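Local coordinates for cytochrome c3 (Desulfuromonas acetoxidans, PDB 1HH5), which carries electrons in sulfate respiration, passing them through three covalently bound c-type hemes from a dehydrogenase to ferredoxin, at residues N8-T14 against G64-K68. Numbering follows the deposited sequence. Where two conformers were deposited one is given.
Sequences NKKGNVT and GCHIK. With HEC (heme c), chain D.
H66 divides its ring nitrogens between two partners: NE2 ligates the heme iron at 2.0 Å, while ND1 turns to segment 8-14 and donates to the backbone O of G11. That bond, 2.8 Å from H66 ND1 to G11 O, lies close to the ring plane and in the carbonyl plane, a grip that should help set the rotation of the imidazole about its bond to iron, an instance of the general rule that an axial histidine is oriented by a hydrogen bond from the nitrogen facing away from the metal; it would probably also make the ring a more electron-rich ligand. Over one face of the ring comes K10, whose CG sits 3.5 Å from the ring centroid in a CH-pi contact. With CG anti to the backbone N (chi1 176°) and a bend at chi2, the K10 chain then runs on toward a heme methyl. V13 CG2 approaches the ring obliquely, 3.6 Å from H66 ND1, and its other methyl, CG1, rests against CB of C65, whose sulfur is bonded to the heme.

N8 ND2 adds a weak bond to G11 O, giving the acceptor a second donor, and is also bonded to Y6 O. K9 N donates to propionate O1A of the heme. Further out, I67 N donates to N12 O (3.2 Å, nearly straight at 173°), and one water joins N12 N to the C-terminal carboxylate of K68, another T14 N to C65 O. H45 completes the iron's coordination, giving the bis-histidine site of a multiheme cytochrome, with C65 and H66 closing the CXXCH heme-binding motif.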
# COMPACT_ATOMS: atom_id res chain seq x y z
N ASN A 8 -2.12 -7.62 11.40
CA ASN A 8 -1.22 -8.76 11.27
C ASN A 8 -0.27 -8.85 12.46
O ASN A 8 -0.17 -7.92 13.26
CB ASN A 8 -0.44 -8.67 9.95
CG ASN A 8 0.54 -7.52 9.93
OD1 ASN A 8 1.67 -7.64 10.40
ND2 ASN A 8 0.11 -6.38 9.40
N LYS A 9 0.44 -9.97 12.57
CA LYS A 9 1.37 -10.21 13.67
C LYS A 9 2.54 -9.24 13.78
O LYS A 9 2.86 -8.76 14.86
CB LYS A 9 1.91 -11.64 13.58
CG LYS A 9 0.87 -12.72 13.84
CD LYS A 9 0.34 -12.64 15.26
CE LYS A 9 -0.62 -13.78 15.56
NZ LYS A 9 -1.10 -13.76 16.97
N LYS A 10 3.17 -8.95 12.65
CA LYS A 10 4.32 -8.05 12.61
C LYS A 10 3.98 -6.62 13.00
O LYS A 10 4.87 -5.84 13.35
CB LYS A 10 4.94 -8.09 11.21
CG LYS A 10 6.10 -7.12 11.00
CD LYS A 10 7.29 -7.42 11.90
CE LYS A 10 8.40 -6.41 11.65
NZ LYS A 10 9.62 -6.69 12.46
N GLY A 11 2.70 -6.29 12.96
CA GLY A 11 2.26 -4.94 13.30
C GLY A 11 1.34 -4.42 12.21
O GLY A 11 1.70 -4.43 11.04
N ASN A 12 0.15 -3.95 12.60
CA ASN A 12 -0.84 -3.44 11.66
C ASN A 12 -0.32 -2.41 10.66
O ASN A 12 0.43 -1.50 11.01
CB ASN A 12 -2.02 -2.85 12.42
CG ASN A 12 -2.83 -3.90 13.16
OD1 ASN A 12 -2.42 -5.06 13.28
ND2 ASN A 12 -4.00 -3.51 13.66
N VAL A 13 -0.75 -2.55 9.41
CA VAL A 13 -0.37 -1.63 8.35
C VAL A 13 -1.58 -0.79 7.96
O VAL A 13 -2.65 -1.33 7.66
CB VAL A 13 0.13 -2.38 7.08
CG1 VAL A 13 0.60 -1.38 6.04
CG2 VAL A 13 1.24 -3.34 7.45
N THR A 14 -1.42 0.53 7.99
CA THR A 14 -2.51 1.43 7.63
C THR A 14 -2.30 1.95 6.21
O THR A 14 -1.34 2.67 5.94
CB THR A 14 -2.59 2.63 8.59
OG1 THR A 14 -2.87 2.17 9.91
CG2 THR A 14 -3.68 3.59 8.16
N GLY A 64 8.26 1.18 8.85
CA GLY A 64 7.59 2.27 8.17
C GLY A 64 6.15 1.89 7.84
O GLY A 64 5.28 2.74 7.73
N CYS A 65 5.91 0.59 7.68
CA CYS A 65 4.58 0.10 7.39
C CYS A 65 3.96 -0.56 8.61
O CYS A 65 2.85 -0.24 9.01
CB CYS A 65 4.61 -0.92 6.24
SG CYS A 65 4.98 -0.18 4.62
N HIS A 66 4.71 -1.49 9.20
CA HIS A 66 4.27 -2.23 10.38
C HIS A 66 4.46 -1.43 11.66
O HIS A 66 5.58 -1.19 12.08
CB HIS A 66 5.07 -3.53 10.49
CG HIS A 66 4.81 -4.50 9.38
ND1 HIS A 66 3.67 -5.25 9.26
CD2 HIS A 66 5.57 -4.81 8.30
CE1 HIS A 66 3.77 -5.99 8.15
NE2 HIS A 66 4.90 -5.75 7.52
N ILE A 67 3.35 -1.01 12.27
CA ILE A 67 3.39 -0.23 13.50
C ILE A 67 2.90 -1.11 14.65
O ILE A 67 1.76 -1.56 14.65
CB ILE A 67 2.49 1.02 13.40
CG1 ILE A 67 2.71 1.71 12.05
CG2 ILE A 67 2.82 1.99 14.53
CD1 ILE A 67 4.14 2.13 11.78
N LYS A 68 3.78 -1.34 15.63
CA LYS A 68 3.53 -2.17 16.82
C LYS A 68 2.97 -3.56 16.53
O LYS A 68 3.63 -4.55 16.92
CB LYS A 68 2.62 -1.45 17.83
CG LYS A 68 1.18 -1.21 17.38
CD LYS A 68 0.88 0.28 17.26
CE LYS A 68 1.05 1.00 18.59
NZ LYS A 68 0.13 0.47 19.63
OXT LYS A 68 1.87 -3.65 15.94
FE HEC D . 5.35 -6.73 5.86
CHA HEC D . 2.63 -8.77 6.07
CHB HEC D . 7.20 -8.91 7.75
CHC HEC D . 8.14 -4.75 5.43
CHD HEC D . 3.45 -4.31 4.32
NA HEC D . 4.98 -8.45 6.72
C1A HEC D . 3.80 -9.17 6.71
C2A HEC D . 3.95 -10.38 7.49
C3A HEC D . 5.22 -10.43 7.96
C4A HEC D . 5.87 -9.22 7.50
CMA HEC D . 5.87 -11.55 8.78
CAA HEC D . 2.88 -11.43 7.77
CBA HEC D . 2.15 -11.22 9.08
CGA HEC D . 1.18 -12.35 9.38
O1A HEC D . 0.44 -12.25 10.39
O2A HEC D . 1.15 -13.33 8.61
NB HEC D . 7.24 -6.79 6.49
C1B HEC D . 7.83 -7.74 7.31
C2B HEC D . 9.22 -7.40 7.58
C3B HEC D . 9.52 -6.34 6.80
C4B HEC D . 8.27 -5.91 6.19
CMB HEC D . 10.11 -8.01 8.67
CAB HEC D . 10.89 -5.72 6.56
CBB HEC D . 11.73 -6.65 5.68
NC HEC D . 5.72 -4.96 5.02
C1C HEC D . 6.95 -4.30 4.88
C2C HEC D . 6.80 -3.02 4.22
C3C HEC D . 5.46 -2.84 4.04
C4C HEC D . 4.80 -4.06 4.48
CMC HEC D . 7.92 -2.08 3.76
CAC HEC D . 4.74 -1.61 3.50
CBC HEC D . 5.14 -1.25 2.08
ND HEC D . 3.47 -6.58 5.27
C1D HEC D . 2.83 -5.49 4.69
C2D HEC D . 1.42 -5.77 4.45
C3D HEC D . 1.23 -7.06 4.82
C4D HEC D . 2.48 -7.55 5.38
CMD HEC D . 0.35 -4.80 3.95
CAD HEC D . -0.03 -7.90 4.57
CBD HEC D . -0.85 -8.17 5.81
CGD HEC D . -2.07 -9.02 5.51
O1D HEC D . -1.91 -10.21 5.14
O2D HEC D . -3.20 -8.50 5.64
O HOH W 1 -0.49 -3.12 15.43
O HOH W 2 0.93 1.89 8.91